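Putative nitrate transport protein (Thermoplasma volcanium, PDB 3MST) is of uncertain function but, as a putative nitrate transport protein, probably binds a small solute between its two lobes. Local coordinates at residues S31-V36 / D180-N185; G75-M80 / G213-K218; G85-G90 / Y110-Q115; D79-L84 / S133-N138. One frame throughout, in Å; residues are numbered along the deposited sequence.

Contact 1: S31-V36 / D180-N185; sequences SFPLLV and DFIKNN
V36 reaches across to the 180-185 turn of its neighbour helix and meets two side chains with a single methyl. Its CG2 sits 3.6 Å from CD1 of F181 and 3.9 Å from CG1 of I182, so this branched residue fills the notch between two consecutive side chains. V36 CB also lies against the F181 ring, 3.7 Å from CD1. I182 carries the other half of the contact: its CG1-CD1 branch passes across V36 at about a right angle and brings CD1 to within 4.1 Å of P33 CG and 4.2 Å of F32 CB. An isoleucine suits this place because CG1 and CD1 can serve different partners. The compact P33 ring lets that CD1 lie against CG and the ring N, and a proline has no N-H needing a partner there.

Torsions and a second shell set the F181 ring. With CG anti to the backbone N (chi1 -178°), the ring turns back along V36, whose carbonyl O lies over one face. The amide of N185 lies over the opposite face, ND2 offset toward the rim, and is tethered there because ND2 donates to F181 O at 2.9 Å in a nearly straight bond (161°). That bond also uses a carbonyl oxygen at the end of helix 169-184.

The axes of 32-36 and 180-184 pass 9.4 Å apart and cross at 81°, a steep apolar packing. Helix 186-197 closes the space beside it, with A189 touching both V36 and F181 and I193 touching F32 and V36, while L34 on the short helix packs against M24 of strand 22-24.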
# COMPACT_ATOMS: atom_id res chain seq x y z
N SER A 31 6.38 1.78 1.27
CA SER A 31 7.81 2.00 1.49
C SER A 31 8.18 3.36 2.05
O SER A 31 9.31 3.51 2.54
CB SER A 31 8.57 1.82 0.19
OG SER A 31 8.33 2.87 -0.74
N PHE A 32 7.29 4.34 1.95
CA PHE A 32 7.72 5.72 2.11
C PHE A 32 8.29 6.01 3.49
O PHE A 32 9.29 6.74 3.57
CB PHE A 32 6.61 6.69 1.76
CG PHE A 32 6.17 6.65 0.28
CD1 PHE A 32 6.84 5.91 -0.68
CD2 PHE A 32 5.07 7.40 -0.05
CE1 PHE A 32 6.37 5.94 -2.02
CE2 PHE A 32 4.58 7.44 -1.35
CZ PHE A 32 5.23 6.69 -2.33
N PRO A 33 7.73 5.48 4.59
CA PRO A 33 8.32 5.76 5.90
C PRO A 33 9.75 5.28 6.02
O PRO A 33 10.53 5.92 6.77
CB PRO A 33 7.37 5.05 6.87
CG PRO A 33 6.03 5.12 6.15
CD PRO A 33 6.45 4.77 4.73
N LEU A 34 10.15 4.21 5.34
CA LEU A 34 11.55 3.75 5.41
C LEU A 34 12.42 4.50 4.41
O LEU A 34 13.60 4.77 4.71
CB LEU A 34 11.64 2.24 5.23
CG LEU A 34 10.92 1.49 6.38
CD1 LEU A 34 11.00 -0.06 6.14
CD2 LEU A 34 11.43 1.86 7.78
N LEU A 35 11.89 4.95 3.26
CA LEU A 35 12.67 5.74 2.32
C LEU A 35 13.14 7.00 2.96
O LEU A 35 14.28 7.41 2.75
CB LEU A 35 11.88 6.12 1.06
CG LEU A 35 11.47 4.97 0.13
CD1 LEU A 35 10.78 5.54 -1.09
CD2 LEU A 35 12.69 4.11 -0.33
N VAL A 36 12.28 7.66 3.71
CA VAL A 36 12.60 9.02 4.15
C VAL A 36 13.71 9.04 5.18
O VAL A 36 14.41 10.06 5.29
CB VAL A 36 11.37 9.81 4.62
CG1 VAL A 36 10.43 10.05 3.44
CG2 VAL A 36 10.62 9.18 5.82
N ASP A 180 6.55 9.51 11.60
CA ASP A 180 6.70 10.77 12.30
C ASP A 180 7.47 11.77 11.43
O ASP A 180 7.11 12.95 11.33
CB ASP A 180 7.43 10.58 13.65
CG ASP A 180 6.57 9.87 14.71
OD1 ASP A 180 5.34 9.78 14.56
OD2 ASP A 180 7.16 9.41 15.73
N PHE A 181 8.52 11.30 10.76
CA PHE A 181 9.27 12.17 9.86
C PHE A 181 8.34 12.77 8.79
O PHE A 181 8.36 13.97 8.54
CB PHE A 181 10.44 11.46 9.21
CG PHE A 181 11.27 12.34 8.31
CD1 PHE A 181 10.89 12.58 7.03
CD2 PHE A 181 12.41 12.96 8.78
CE1 PHE A 181 11.62 13.40 6.17
CE2 PHE A 181 13.15 13.77 7.95
CZ PHE A 181 12.74 14.01 6.64
N ILE A 182 7.53 11.95 8.15
CA ILE A 182 6.66 12.43 7.08
C ILE A 182 5.71 13.47 7.66
O ILE A 182 5.56 14.53 7.07
CB ILE A 182 5.90 11.26 6.38
CG1 ILE A 182 6.87 10.36 5.63
CG2 ILE A 182 4.72 11.82 5.48
CD1 ILE A 182 6.19 9.06 5.16
N LYS A 183 5.05 13.16 8.77
CA LYS A 183 4.06 14.06 9.36
C LYS A 183 4.64 15.44 9.64
O LYS A 183 3.94 16.44 9.44
CB LYS A 183 3.50 13.45 10.65
CG LYS A 183 2.44 14.30 11.35
CD LYS A 183 1.77 13.50 12.47
N ASN A 184 5.90 15.50 10.06
CA ASN A 184 6.59 16.72 10.45
C ASN A 184 7.40 17.42 9.36
O ASN A 184 7.89 18.55 9.57
CB ASN A 184 7.46 16.41 11.68
CG ASN A 184 6.61 16.11 12.91
OD1 ASN A 184 5.81 16.95 13.32
ND2 ASN A 184 6.79 14.95 13.51
N ASN A 185 7.51 16.81 8.17
CA ASN A 185 8.42 17.29 7.13
C ASN A 185 7.80 16.97 5.74
O ASN A 185 8.39 16.28 4.93
CB ASN A 185 9.81 16.66 7.25
CG ASN A 185 10.48 16.89 8.60
OD1 ASN A 185 11.17 17.92 8.81
ND2 ASN A 185 10.29 15.96 9.54

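Contact 2: G75-M80 / G213-K218; sequences GVRIDM and GHEVTK
G75, V76 and R77 pair with T217, V216 and E215 in an antiparallel ladder that adds strand 215-217 to the margin of a mixed sheet. Backbone bonds come first. G75 and T217 form a hydrogen-bonded pair, with G75 N reaching T217 O at 2.9 Å, and R77 and E215 form the next, with R77 N reaching E215 O at 2.9 Å. V76 and V216 lie between them as a non-hydrogen-bonded pair, and the CA of V216 approaches G75 O at 3.3 Å. Without a side chain, G75 can sit directly across from T217, where a CB would be tight against CG2.

Apolar contact is concentrated beyond the strand, where I78 lies over the imidazole of H214. CG2 stands 3.9 Å from the ring centroid, only 11° off its normal, a CH-pi contact, and CD1 comes within 3.5 Å of H214 CD2. NE2 of the same ring donates to P29 O, which fixes its rotation. An alanine in place of H214 would probably take away the ring face under I78 CG2 and leave P29 O without its donor.

Charge is handled on the face bearing R77, E215 and T217. R77 runs extended beside E215, yet its NH1 stays 4.0 Å from E215 OE1 with the two planes 77° apart, so only charge attraction acts directly. A water spans the gap, accepting from NH1 and donating to E215 OE1 at 2.7 Å. R77 finds its salt bridges with E222 and D156 instead. The chemistry thus divides by face: largely apolar valine packing on the V76 and V216 side, a water-assisted ionic network on the other.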
# COMPACT_ATOMS: atom_id res chain seq x y z
N GLY A 75 0.61 -4.87 10.04
CA GLY A 75 -0.15 -4.30 8.93
C GLY A 75 0.01 -2.80 8.92
O GLY A 75 0.37 -2.18 9.93
N VAL A 76 -0.28 -2.21 7.75
CA VAL A 76 -0.26 -0.74 7.64
C VAL A 76 -1.56 -0.31 6.94
O VAL A 76 -1.84 -0.84 5.83
CB VAL A 76 0.97 -0.14 6.91
CG1 VAL A 76 1.05 1.39 7.20
CG2 VAL A 76 2.26 -0.86 7.36
N ARG A 77 -2.31 0.62 7.56
CA ARG A 77 -3.38 1.32 6.87
C ARG A 77 -2.77 2.54 6.18
O ARG A 77 -2.04 3.33 6.82
CB ARG A 77 -4.46 1.75 7.86
CG ARG A 77 -5.33 0.63 8.40
CD ARG A 77 -6.34 1.18 9.35
NE ARG A 77 -7.36 0.22 9.76
CZ ARG A 77 -7.25 -0.60 10.79
NH1 ARG A 77 -6.14 -0.66 11.51
NH2 ARG A 77 -8.29 -1.39 11.09
N ILE A 78 -3.07 2.73 4.90
CA ILE A 78 -2.57 3.87 4.13
C ILE A 78 -3.68 4.30 3.18
O ILE A 78 -4.23 3.48 2.48
CB ILE A 78 -1.32 3.48 3.32
CG1 ILE A 78 -0.31 2.68 4.14
CG2 ILE A 78 -0.65 4.76 2.76
CD1 ILE A 78 0.87 2.15 3.34
N ASP A 79 -4.04 5.59 3.16
CA ASP A 79 -5.12 6.05 2.30
C ASP A 79 -4.52 6.49 0.98
O ASP A 79 -4.03 7.61 0.86
CB ASP A 79 -5.88 7.17 2.98
CG ASP A 79 -7.22 7.47 2.33
OD1 ASP A 79 -7.66 6.69 1.47
OD2 ASP A 79 -7.82 8.48 2.72
N MSE A 80 -4.50 5.58 0.02
CA MSE A 80 -3.74 5.72 -1.23
C MSE A 80 -4.62 5.94 -2.46
O MSE A 80 -4.09 6.30 -3.51
CB MSE A 80 -2.94 4.44 -1.48
CG MSE A 80 -1.97 4.12 -0.41
SE MSE A 80 -1.06 2.45 -0.62
CE MSE A 80 -2.41 1.24 -0.03
N GLY A 213 -1.62 9.22 5.59
CA GLY A 213 -1.96 8.90 6.96
C GLY A 213 -1.57 7.51 7.42
O GLY A 213 -2.36 6.84 8.08
N HIS A 214 -0.36 7.08 7.07
CA HIS A 214 0.12 5.75 7.45
C HIS A 214 -0.11 5.45 8.92
O HIS A 214 0.21 6.28 9.78
CB HIS A 214 1.64 5.60 7.22
CG HIS A 214 2.10 5.67 5.79
ND1 HIS A 214 2.13 6.85 5.07
CD2 HIS A 214 2.63 4.71 5.00
CE1 HIS A 214 2.64 6.59 3.88
NE2 HIS A 214 2.94 5.30 3.81
N GLU A 215 -0.63 4.28 9.22
CA GLU A 215 -0.79 3.83 10.60
C GLU A 215 -0.53 2.32 10.70
O GLU A 215 -1.16 1.52 10.01
CB GLU A 215 -2.18 4.14 11.08
CG GLU A 215 -2.43 3.83 12.53
CD GLU A 215 -3.89 3.93 12.87
OE1 GLU A 215 -4.65 2.94 12.61
OE2 GLU A 215 -4.28 5.01 13.39
N VAL A 216 0.38 1.96 11.59
CA VAL A 216 0.74 0.56 11.82
C VAL A 216 -0.24 -0.10 12.78
O VAL A 216 -0.68 0.55 13.73
CB VAL A 216 2.17 0.50 12.43
CG1 VAL A 216 2.57 -0.97 12.77
CG2 VAL A 216 3.15 1.11 11.47
N THR A 217 -0.60 -1.34 12.52
CA THR A 217 -1.30 -2.17 13.48
C THR A 217 -0.60 -3.50 13.65
O THR A 217 -0.13 -4.11 12.70
CB THR A 217 -2.78 -2.36 13.10
OG1 THR A 217 -3.40 -3.21 14.07
CG2 THR A 217 -2.94 -2.95 11.69
N LYS A 218 -0.56 -3.98 14.88
CA LYS A 218 -0.12 -5.32 15.21
C LYS A 218 -1.26 -6.19 15.76
O LYS A 218 -1.01 -7.28 16.29
CB LYS A 218 1.03 -5.28 16.28
CG LYS A 218 2.30 -4.66 15.82
CD LYS A 218 3.35 -4.75 16.95
CE LYS A 218 3.03 -3.89 18.17
NZ LYS A 218 4.09 -4.06 19.22
O HOH W 1 -3.64 0.74 11.40

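Contact 3: G85-G90 / Y110-Q115; sequences GDESSG and YYDKAQ. With EDO (1,2-ethanediol), chain K.
The carboxylates of E87 and D112 meet with their planes 62° apart, E87 OE1 lying 2.5 Å from D112 OD2 and 3.2 Å from OD1. E87 is presented by a type I beta turn from D86 to S89, reinforced by an Asx turn in which D86 OD1 takes the N-H of S88 at 3.0 Å. Two acids this close probably share a proton, and the guanidinium of R149 helps to hold them: its NE bridges to E87 OE1 and its NH2 to D112 OD1.

Aspartate suits the first position of the turn because its short arm folds back onto the backbone that follows, and G90 closes the loop with a positive phi.

D112 points its carboxylate at the turn from the last part of helix 100-112, CG anti to the carbonyl carbon (chi1 -75°). An asparagine in its place would probably weaken the grip on R149 and disturb the close pairing with E87.

Beyond the helix the chain turns into strand 115-118, and Q115 N donates to G90 O at 2.9 Å. The last link between the two segments is a bridging water: it donates to E87 O and D112 O and accepts from G90 N, each at 2.7 Å.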
# COMPACT_ATOMS: atom_id res chain seq x y z
N GLY A 85 -16.42 9.79 -9.68
CA GLY A 85 -17.65 9.52 -10.37
C GLY A 85 -18.75 8.90 -9.55
O GLY A 85 -18.81 9.01 -8.30
N ASP A 86 -19.63 8.20 -10.29
CA ASP A 86 -20.91 7.76 -9.76
C ASP A 86 -20.93 6.25 -9.48
O ASP A 86 -20.93 5.42 -10.39
CB ASP A 86 -22.00 8.12 -10.78
CG ASP A 86 -23.40 7.72 -10.35
OD1 ASP A 86 -23.61 7.15 -9.25
OD2 ASP A 86 -24.32 7.93 -11.17
N GLU A 87 -20.84 5.91 -8.19
CA GLU A 87 -20.79 4.52 -7.75
C GLU A 87 -22.04 3.69 -8.02
O GLU A 87 -22.01 2.48 -7.84
CB GLU A 87 -20.38 4.41 -6.27
CG GLU A 87 -18.95 4.80 -6.00
CD GLU A 87 -18.61 4.56 -4.54
OE1 GLU A 87 -18.50 3.36 -4.16
OE2 GLU A 87 -18.43 5.56 -3.81
N SER A 88 -23.12 4.35 -8.41
CA SER A 88 -24.35 3.66 -8.77
C SER A 88 -24.50 3.47 -10.28
O SER A 88 -25.61 3.17 -10.72
CB SER A 88 -25.54 4.47 -8.30
OG SER A 88 -25.79 5.52 -9.20
N SER A 89 -23.42 3.69 -11.06
CA SER A 89 -23.48 3.62 -12.51
C SER A 89 -23.29 2.25 -13.12
O SER A 89 -23.49 2.11 -14.30
CB SER A 89 -22.44 4.56 -13.09
OG SER A 89 -21.12 4.05 -12.79
N GLY A 90 -22.83 1.25 -12.35
CA GLY A 90 -22.61 -0.09 -12.85
C GLY A 90 -21.24 -0.47 -13.37
O GLY A 90 -20.98 -1.62 -13.74
N TYR A 110 -18.54 -5.48 -5.53
CA TYR A 110 -19.60 -6.32 -4.95
C TYR A 110 -20.70 -5.48 -4.34
O TYR A 110 -21.90 -5.72 -4.53
CB TYR A 110 -18.98 -7.26 -3.87
CG TYR A 110 -20.01 -8.15 -3.25
CD1 TYR A 110 -20.42 -9.31 -3.91
CD2 TYR A 110 -20.63 -7.81 -2.06
CE1 TYR A 110 -21.44 -10.13 -3.36
CE2 TYR A 110 -21.65 -8.62 -1.50
CZ TYR A 110 -22.04 -9.77 -2.18
OH TYR A 110 -23.07 -10.53 -1.60
N TYR A 111 -20.26 -4.50 -3.59
CA TYR A 111 -21.14 -3.59 -2.87
C TYR A 111 -21.85 -2.59 -3.79
O TYR A 111 -23.03 -2.21 -3.59
CB TYR A 111 -20.37 -2.85 -1.77
CG TYR A 111 -19.86 -3.84 -0.75
CD1 TYR A 111 -20.70 -4.38 0.21
CD2 TYR A 111 -18.57 -4.32 -0.83
CE1 TYR A 111 -20.28 -5.35 1.08
CE2 TYR A 111 -18.12 -5.29 0.03
CZ TYR A 111 -18.97 -5.84 0.98
OH TYR A 111 -18.51 -6.83 1.82
N ASP A 112 -21.13 -2.12 -4.79
CA ASP A 112 -21.68 -1.14 -5.71
C ASP A 112 -22.49 -1.80 -6.83
O ASP A 112 -23.05 -1.08 -7.66
CB ASP A 112 -20.56 -0.27 -6.30
CG ASP A 112 -20.01 0.77 -5.33
OD1 ASP A 112 -20.59 0.96 -4.24
OD2 ASP A 112 -19.00 1.44 -5.67
N LYS A 113 -22.50 -3.12 -6.94
CA LYS A 113 -23.18 -3.85 -8.00
C LYS A 113 -22.66 -3.36 -9.34
O LYS A 113 -23.42 -2.94 -10.23
CB LYS A 113 -24.71 -3.70 -7.88
CG LYS A 113 -25.25 -4.24 -6.54
CD LYS A 113 -26.77 -4.07 -6.40
CE LYS A 113 -27.26 -4.67 -5.07
NZ LYS A 113 -26.71 -3.95 -3.89
N ALA A 114 -21.33 -3.47 -9.49
CA ALA A 114 -20.63 -2.98 -10.67
C ALA A 114 -19.78 -4.05 -11.32
O ALA A 114 -19.34 -5.02 -10.67
CB ALA A 114 -19.76 -1.81 -10.29
N GLN A 115 -19.46 -3.81 -12.58
CA GLN A 115 -18.39 -4.50 -13.27
C GLN A 115 -17.13 -3.64 -13.28
O GLN A 115 -17.20 -2.44 -13.40
CB GLN A 115 -18.76 -4.85 -14.72
CG GLN A 115 -19.98 -5.73 -14.84
CD GLN A 115 -19.79 -7.05 -14.16
OE1 GLN A 115 -18.76 -7.68 -14.34
NE2 GLN A 115 -20.80 -7.50 -13.38
C1 EDO K . -17.32 -7.54 -10.80
O1 EDO K . -17.53 -8.88 -11.26
C2 EDO K . -15.95 -7.18 -11.29
O2 EDO K . -15.94 -7.16 -12.73
O HOH W 2 -22.49 0.60 -9.72

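Contact 4: D79-L84 / S133-N138; sequences DMYSIL and SALVGN
S82 and N138 join their side chains where strand 81-85 begins and strand 133-137 has just ended: S82 OG donates to N138 OD1 at 2.7 Å, which gives the buried amide oxygen a close partner. N138 has its CG anti to the carbonyl carbon (chi1 -66°), and this turns the amide back over the 79-82 backbone. There its ND2 donates to a water at 3.0 Å. That water also donates to Y81 O at 2.8 Å and lies in weak bonding distance of D79 OD1. D79 has firmer company, since its OD2 pairs with S145. Asparagine fits here because one amide offers an acceptor to S82 OG and a donor to the water.

Main-chain polar groups are satisfied by the antiparallel ladder. N138 N donates to the O of M80 (a selenomethionine), S82 N and V136 O are 2.8 Å apart in a nearly straight bond (169°), and L84 N reaches A134 O at 2.9 Å; S82 O and L84 O take the return bonds from V136 N and A134 N. S133 OG donates a hydrogen bond to R91 O on the next strand.

Between the bonded pairs, carbon does the packing. In the conformer described, one of two, L135 splays its methyls: CD1 lies 3.7 Å from CB of Y81 and CD2 3.5 Å from CG1 of I83. On the face with S82 and V136, L84 CD1 lies across V136 CG2. G137 has no side chain, and the Y81 ring runs past its backbone.

Strands 81-85 and 133-137 form the antiparallel centre of a five-stranded sheet, consistent with one lobe of a type II periplasmic-binding-protein fold.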
# COMPACT_ATOMS: atom_id res chain seq x y z
N ASP A 79 -4.04 5.59 3.16
CA ASP A 79 -5.12 6.05 2.30
C ASP A 79 -4.52 6.49 0.98
O ASP A 79 -4.03 7.61 0.86
CB ASP A 79 -5.88 7.17 2.98
CG ASP A 79 -7.22 7.47 2.33
OD1 ASP A 79 -7.66 6.69 1.47
OD2 ASP A 79 -7.82 8.48 2.72
N MSE A 80 -4.50 5.58 0.02
CA MSE A 80 -3.74 5.72 -1.23
C MSE A 80 -4.62 5.94 -2.46
O MSE A 80 -4.09 6.30 -3.51
CB MSE A 80 -2.94 4.44 -1.48
CG MSE A 80 -1.97 4.12 -0.41
SE MSE A 80 -1.06 2.45 -0.62
CE MSE A 80 -2.41 1.24 -0.03
N TYR A 81 -5.92 5.66 -2.34
CA TYR A 81 -6.82 5.61 -3.51
C TYR A 81 -8.02 6.54 -3.36
O TYR A 81 -8.49 6.82 -2.24
CB TYR A 81 -7.35 4.17 -3.69
CG TYR A 81 -6.23 3.18 -3.98
CD1 TYR A 81 -5.57 3.19 -5.19
CD2 TYR A 81 -5.77 2.31 -3.01
CE1 TYR A 81 -4.50 2.36 -5.44
CE2 TYR A 81 -4.72 1.46 -3.27
CZ TYR A 81 -4.08 1.49 -4.46
OH TYR A 81 -3.01 0.65 -4.65
N SER A 82 -8.53 6.98 -4.52
CA SER A 82 -9.67 7.85 -4.61
C SER A 82 -10.71 7.23 -5.54
O SER A 82 -10.37 6.56 -6.52
CB SER A 82 -9.28 9.18 -5.24
OG SER A 82 -8.73 10.06 -4.25
N ILE A 83 -11.97 7.39 -5.16
CA ILE A 83 -13.11 7.00 -5.98
C ILE A 83 -13.61 8.26 -6.71
O ILE A 83 -13.91 9.28 -6.10
CB ILE A 83 -14.21 6.39 -5.11
CG1 ILE A 83 -13.70 5.17 -4.33
CG2 ILE A 83 -15.47 6.04 -5.97
CD1 ILE A 83 -14.65 4.78 -3.15
N LEU A 84 -13.72 8.16 -8.02
CA LEU A 84 -14.20 9.19 -8.91
C LEU A 84 -15.58 8.80 -9.41
O LEU A 84 -15.89 7.64 -9.59
CB LEU A 84 -13.29 9.34 -10.10
CG LEU A 84 -11.78 9.39 -9.82
CD1 LEU A 84 -11.01 9.63 -11.14
CD2 LEU A 84 -11.43 10.47 -8.77
N SER A 133 -17.91 5.33 -12.65
CA SER A 133 -17.01 5.54 -11.52
C SER A 133 -15.64 4.97 -11.83
O SER A 133 -15.45 4.24 -12.77
CB SER A 133 -17.59 4.94 -10.21
OG SER A 133 -17.47 3.52 -10.22
N ALA A 134 -14.65 5.35 -11.00
CA ALA A 134 -13.30 4.86 -11.15
C ALA A 134 -12.66 4.78 -9.76
O ALA A 134 -13.03 5.51 -8.85
CB ALA A 134 -12.46 5.72 -12.07
N LEU A 135 -11.64 3.92 -9.65
CA LEU A 135 -10.83 3.80 -8.46
C LEU A 135 -9.39 3.94 -8.91
O LEU A 135 -8.88 3.11 -9.68
CB LEU A 135 -11.07 2.48 -7.77
CG LEU A 135 -10.45 2.32 -6.36
CD1 LEU A 135 -8.94 2.19 -6.36
CD2 LEU A 135 -10.87 3.40 -5.43
N VAL A 136 -8.73 5.01 -8.48
CA VAL A 136 -7.39 5.33 -8.95
C VAL A 136 -6.51 5.72 -7.78
O VAL A 136 -6.99 6.13 -6.73
CB VAL A 136 -7.40 6.52 -10.00
CG1 VAL A 136 -8.24 6.14 -11.21
CG2 VAL A 136 -7.93 7.79 -9.35
N GLY A 137 -5.21 5.62 -7.95
CA GLY A 137 -4.32 6.19 -6.96
C GLY A 137 -4.50 7.69 -6.88
O GLY A 137 -4.78 8.36 -7.86
N ASN A 138 -4.21 8.27 -5.72
CA ASN A 138 -4.39 9.69 -5.50
C ASN A 138 -3.47 10.53 -6.40
O ASN A 138 -3.78 11.67 -6.66
CB ASN A 138 -4.14 10.05 -4.04
CG ASN A 138 -5.15 9.46 -3.11
OD1 ASN A 138 -6.27 9.14 -3.53
ND2 ASN A 138 -4.79 9.34 -1.84
O HOH W 3 -7.49 8.82 -0.62

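Contacts 2 and 4 share D79 and M80, and their centres lie about 17 Å apart: strand 71-77 of the six-stranded sheet leads through 78-80 into strand 81-85 of the five-stranded one, so the chain passes from one lobe to the other. I78 O is hydrogen-bonded to an unidentified ligand, probably from the crystallisation liquor, which may mark a cleft between the lobes. Contact 1 packs against contact 2 where P33 meets H214, on the first lobe. Contact 3 follows strand 81-85, touches contact 4 through S133, and is nested within its loop; its centre lies about 35 Å from that of contact 1. The four run from one lobe, through the probable hinge, to the far end of the other.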